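Local coordinates for protein 4-hydroxybutyrate CoA-transferase (Porphyromonas gingivalis, PDB 3EH7) that probably transfers coenzyme A from an acyl-CoA to a carboxylate such as acetate or 4-hydroxybutyrate, at residues A[408-413]-A[427-432]. Residues are numbered along the deposited sequence; the frame is centred on the assembly and turned at random.
Sequences QRAEAL and KHLRKR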
ATOM      1  N   GLN A 408       7.397  17.974 -12.135  1.00 18.73           N
ATOM      2  CA  GLN A 408       6.893  18.797 -11.046  1.00 18.47           C
ATOM      3  C   GLN A 408       7.354  18.304  -9.669  1.00 18.72           C
ATOM      4  O   GLN A 408       7.692  19.099  -8.787  1.00 18.66           O
ATOM      5  CB  GLN A 408       5.373  18.861 -11.096  1.00 18.71           C
ATOM      6  CG  GLN A 408       4.825  19.692 -12.315  1.00 19.13           C
ATOM      7  CD  GLN A 408       3.331  19.507 -12.494  1.00 21.84           C
ATOM      8  OE1 GLN A 408       2.748  18.502 -12.035  1.00 18.57           O
ATOM      9  NE2 GLN A 408       2.687  20.483 -13.136  1.00 21.03           N
ATOM     10  N   ARG A 409       7.374  16.994  -9.494  1.00 18.56           N
ATOM     11  CA  ARG A 409       7.835  16.417  -8.244  1.00 19.16           C
ATOM     12  C   ARG A 409       9.306  16.711  -7.993  1.00 18.52           C
ATOM     13  O   ARG A 409       9.655  17.192  -6.917  1.00 18.63           O
ATOM     14  CB  ARG A 409       7.598  14.913  -8.251  1.00 19.92           C
ATOM     15  CG  ARG A 409       6.194  14.529  -7.928  1.00 20.33           C
ATOM     16  CD  ARG A 409       6.061  13.011  -8.115  1.00 22.05           C
ATOM     17  NE  ARG A 409       4.725  12.600  -7.744  1.00 21.55           N
ATOM     18  CZ  ARG A 409       4.406  11.701  -6.820  1.00 20.50           C
ATOM     19  NH1 ARG A 409       5.329  10.995  -6.189  1.00 22.23           N
ATOM     20  NH2 ARG A 409       3.124  11.468  -6.568  1.00 21.14           N
ATOM     21  N   ALA A 410      10.145  16.465  -9.000  1.00 18.23           N
ATOM     22  CA  ALA A 410      11.564  16.791  -8.959  1.00 18.61           C
ATOM     23  C   ALA A 410      11.803  18.261  -8.569  1.00 18.87           C
ATOM     24  O   ALA A 410      12.576  18.564  -7.646  1.00 17.29           O
ATOM     25  CB  ALA A 410      12.253  16.482 -10.311  1.00 17.61           C
ATOM     26  N   GLU A 411      11.144  19.161  -9.287  1.00 19.37           N
ATOM     27  CA  GLU A 411      11.253  20.593  -9.006  1.00 20.16           C
ATOM     28  C   GLU A 411      10.809  20.946  -7.580  1.00 19.76           C
ATOM     29  O   GLU A 411      11.508  21.692  -6.876  1.00 19.90           O
ATOM     30  CB  GLU A 411      10.428  21.376 -10.022  1.00 20.26           C
ATOM     31  CG  GLU A 411      11.073  21.417 -11.384  1.00 22.86           C
ATOM     32  CD  GLU A 411      10.187  22.005 -12.474  1.00 25.34           C
ATOM     33  OE1 GLU A 411       8.967  22.160 -12.268  1.00 29.46           O
ATOM     34  OE2 GLU A 411      10.720  22.302 -13.557  1.00 28.85           O
ATOM     35  N   ALA A 412       9.675  20.390  -7.161  1.00 19.11           N
ATOM     36  CA  ALA A 412       9.143  20.621  -5.813  1.00 19.84           C
ATOM     37  C   ALA A 412      10.098  20.157  -4.700  1.00 19.87           C
ATOM     38  O   ALA A 412      10.240  20.826  -3.660  1.00 19.37           O
ATOM     39  CB  ALA A 412       7.776  19.937  -5.645  1.00 19.71           C
ATOM     40  N   LEU A 413      10.737  19.006  -4.908  1.00 19.65           N
ATOM     41  CA  LEU A 413      11.661  18.451  -3.904  1.00 20.02           C
ATOM     42  C   LEU A 413      12.999  19.226  -3.907  1.00 20.29           C
ATOM     43  O   LEU A 413      13.618  19.430  -2.863  1.00 20.40           O
ATOM     44  CB  LEU A 413      11.888  16.956  -4.177  1.00 20.59           C
ATOM     45  CG  LEU A 413      10.680  16.039  -3.948  1.00 20.05           C
ATOM     46  CD1 LEU A 413      10.938  14.625  -4.486  1.00 20.09           C
ATOM     47  CD2 LEU A 413      10.406  16.013  -2.460  1.00 22.19           C
ATOM     48  N   LYS A 427      20.803  19.025 -12.202  1.00 27.28           N
ATOM     49  CA  LYS A 427      21.390  18.475 -13.407  1.00 29.12           C
ATOM     50  C   LYS A 427      20.848  17.075 -13.684  1.00 29.96           C
ATOM     51  O   LYS A 427      20.558  16.770 -14.828  1.00 30.31           O
ATOM     52  CB  LYS A 427      22.910  18.608 -13.429  1.00 29.79           C
ATOM     53  CG  LYS A 427      23.737  17.531 -12.797  1.00 31.24           C
ATOM     54  CD  LYS A 427      25.220  17.884 -13.024  1.00 33.65           C
ATOM     55  CE  LYS A 427      25.730  18.968 -12.050  1.00 34.84           C
ATOM     56  NZ  LYS A 427      26.664  19.969 -12.718  1.00 36.68           N
ATOM     57  N   HIS A 428      20.615  16.264 -12.655  1.00 31.56           N
ATOM     58  CA  HIS A 428      19.879  15.010 -12.854  1.00 32.87           C
ATOM     59  C   HIS A 428      18.474  15.277 -13.403  1.00 32.76           C
ATOM     60  O   HIS A 428      18.028  14.603 -14.306  1.00 32.88           O
ATOM     61  CB  HIS A 428      19.826  14.180 -11.573  1.00 33.46           C
ATOM     62  CG  HIS A 428      21.127  13.510 -11.249  1.00 37.48           C
ATOM     63  ND1 HIS A 428      22.145  14.150 -10.564  1.00 41.17           N
ATOM     64  CD2 HIS A 428      21.594  12.269 -11.543  1.00 40.31           C
ATOM     65  CE1 HIS A 428      23.173  13.330 -10.429  1.00 41.12           C
ATOM     66  NE2 HIS A 428      22.865  12.181 -11.014  1.00 42.52           N
ATOM     67  N   LEU A 429      17.786  16.275 -12.872  1.00 33.31           N
ATOM     68  CA  LEU A 429      16.502  16.685 -13.427  1.00 33.83           C
ATOM     69  C   LEU A 429      16.649  16.925 -14.927  1.00 34.69           C
ATOM     70  O   LEU A 429      15.846  16.433 -15.711  1.00 34.45           O
ATOM     71  CB  LEU A 429      15.994  17.952 -12.721  1.00 33.60           C
ATOM     72  CG  LEU A 429      14.812  18.750 -13.286  1.00 33.69           C
ATOM     73  CD1 LEU A 429      13.505  18.066 -13.017  1.00 33.07           C
ATOM     74  CD2 LEU A 429      14.781  20.147 -12.691  1.00 34.19           C
ATOM     75  N   ARG A 430      17.694  17.654 -15.319  1.00 35.77           N
ATOM     76  CA  ARG A 430      17.871  18.053 -16.722  1.00 36.75           C
ATOM     77  C   ARG A 430      18.235  16.896 -17.639  1.00 36.48           C
ATOM     78  O   ARG A 430      17.724  16.796 -18.736  1.00 35.84           O
ATOM     79  CB  ARG A 430      18.911  19.163 -16.854  1.00 37.35           C
ATOM     80  CG  ARG A 430      18.423  20.240 -17.775  1.00 40.78           C
ATOM     81  CD  ARG A 430      17.407  21.148 -17.057  1.00 44.62           C
ATOM     82  NE  ARG A 430      18.077  22.309 -16.474  1.00 47.99           N
ATOM     83  CZ  ARG A 430      17.489  23.260 -15.750  1.00 50.06           C
ATOM     84  NH1 ARG A 430      18.232  24.272 -15.290  1.00 50.66           N
ATOM     85  NH2 ARG A 430      16.180  23.213 -15.480  1.00 50.15           N
ATOM     86  N   LYS A 431      19.134  16.043 -17.176  1.00 36.93           N
ATOM     87  CA  LYS A 431      19.464  14.811 -17.877  0.50 37.32           C
ATOM     88  C   LYS A 431      18.204  13.981 -18.147  1.00 37.74           C
ATOM     89  O   LYS A 431      18.031  13.445 -19.244  1.00 37.37           O
ATOM     90  CB  LYS A 431      20.472  13.997 -17.061  0.50 37.38           C
ATOM     91  CG  LYS A 431      20.906  12.686 -17.706  0.50 37.62           C
ATOM     92  CD  LYS A 431      22.108  12.073 -16.991  0.50 37.16           C
ATOM     93  CE  LYS A 431      21.809  11.779 -15.532  0.50 36.60           C
ATOM     94  NZ  LYS A 431      22.991  11.198 -14.840  0.50 35.81           N
ATOM     95  N   ARG A 432      17.320  13.885 -17.150  1.00 38.08           N
ATOM     96  CA  ARG A 432      16.068  13.110 -17.274  1.00 39.15           C
ATOM     97  C   ARG A 432      14.965  13.751 -18.121  1.00 39.09           C
ATOM     98  O   ARG A 432      14.371  13.077 -18.923  1.00 39.33           O
ATOM     99  CB  ARG A 432      15.473  12.813 -15.895  1.00 39.20           C
ATOM    100  CG  ARG A 432      15.757  11.439 -15.381  1.00 42.10           C
ATOM    101  CD  ARG A 432      15.522  11.379 -13.863  1.00 46.33           C
ATOM    102  NE  ARG A 432      16.783  11.434 -13.105  1.00 49.36           N
ATOM    103  CZ  ARG A 432      16.900  11.332 -11.782  1.00 49.69           C
ATOM    104  NH1 ARG A 432      18.105  11.372 -11.238  1.00 50.47           N
ATOM    105  NH2 ARG A 432      15.827  11.185 -11.005  1.00 50.79           N
TER
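Leu429 reaches across from the C-terminal helix 419-433 to Ala410 and Glu411 on the preceding helix 406-414, a small apolar helix-helix contact at the end of the chain; the centre of the contact lies about 33 Å from the centre of the chain. The backbones come nearest at this same place, with Ala410 CA 6.7 Å from Leu429 CA. The small methyl of Ala410 lets the leucine come close: Leu429 CD1 lies 3.4 Å from Ala410 CB, tighter than usual for two carbons. With CG anti to the backbone N (chi1 168°), the leucine fork spreads its two methyls over neighbouring residues of the other helix. Its second branch, CD2, rests 4.1 Å from Glu411 CG, so the glutamate contributes its aliphatic part, and the two side chains cross at about a right angle. The Glu411 chain runs on extended to its carboxylate, where OE1 forms a salt bridge with Arg407 one turn earlier. Arg430 brings a second positive charge to that side, but its NH2 stays 5.9 Å from Glu411 OE2, too far for a bond and at most a weak electrostatic attraction. On helix 406-414, Arg409 hydrogen-bonds to the carbonyls of Met322, Arg386 and Lys404 and packs on Pro103 of the second subunit. The contact joins the two arms of an antiparallel helical hairpin, linked by a short connection, within the C-terminal acetyl-CoA hydrolase/transferase family region.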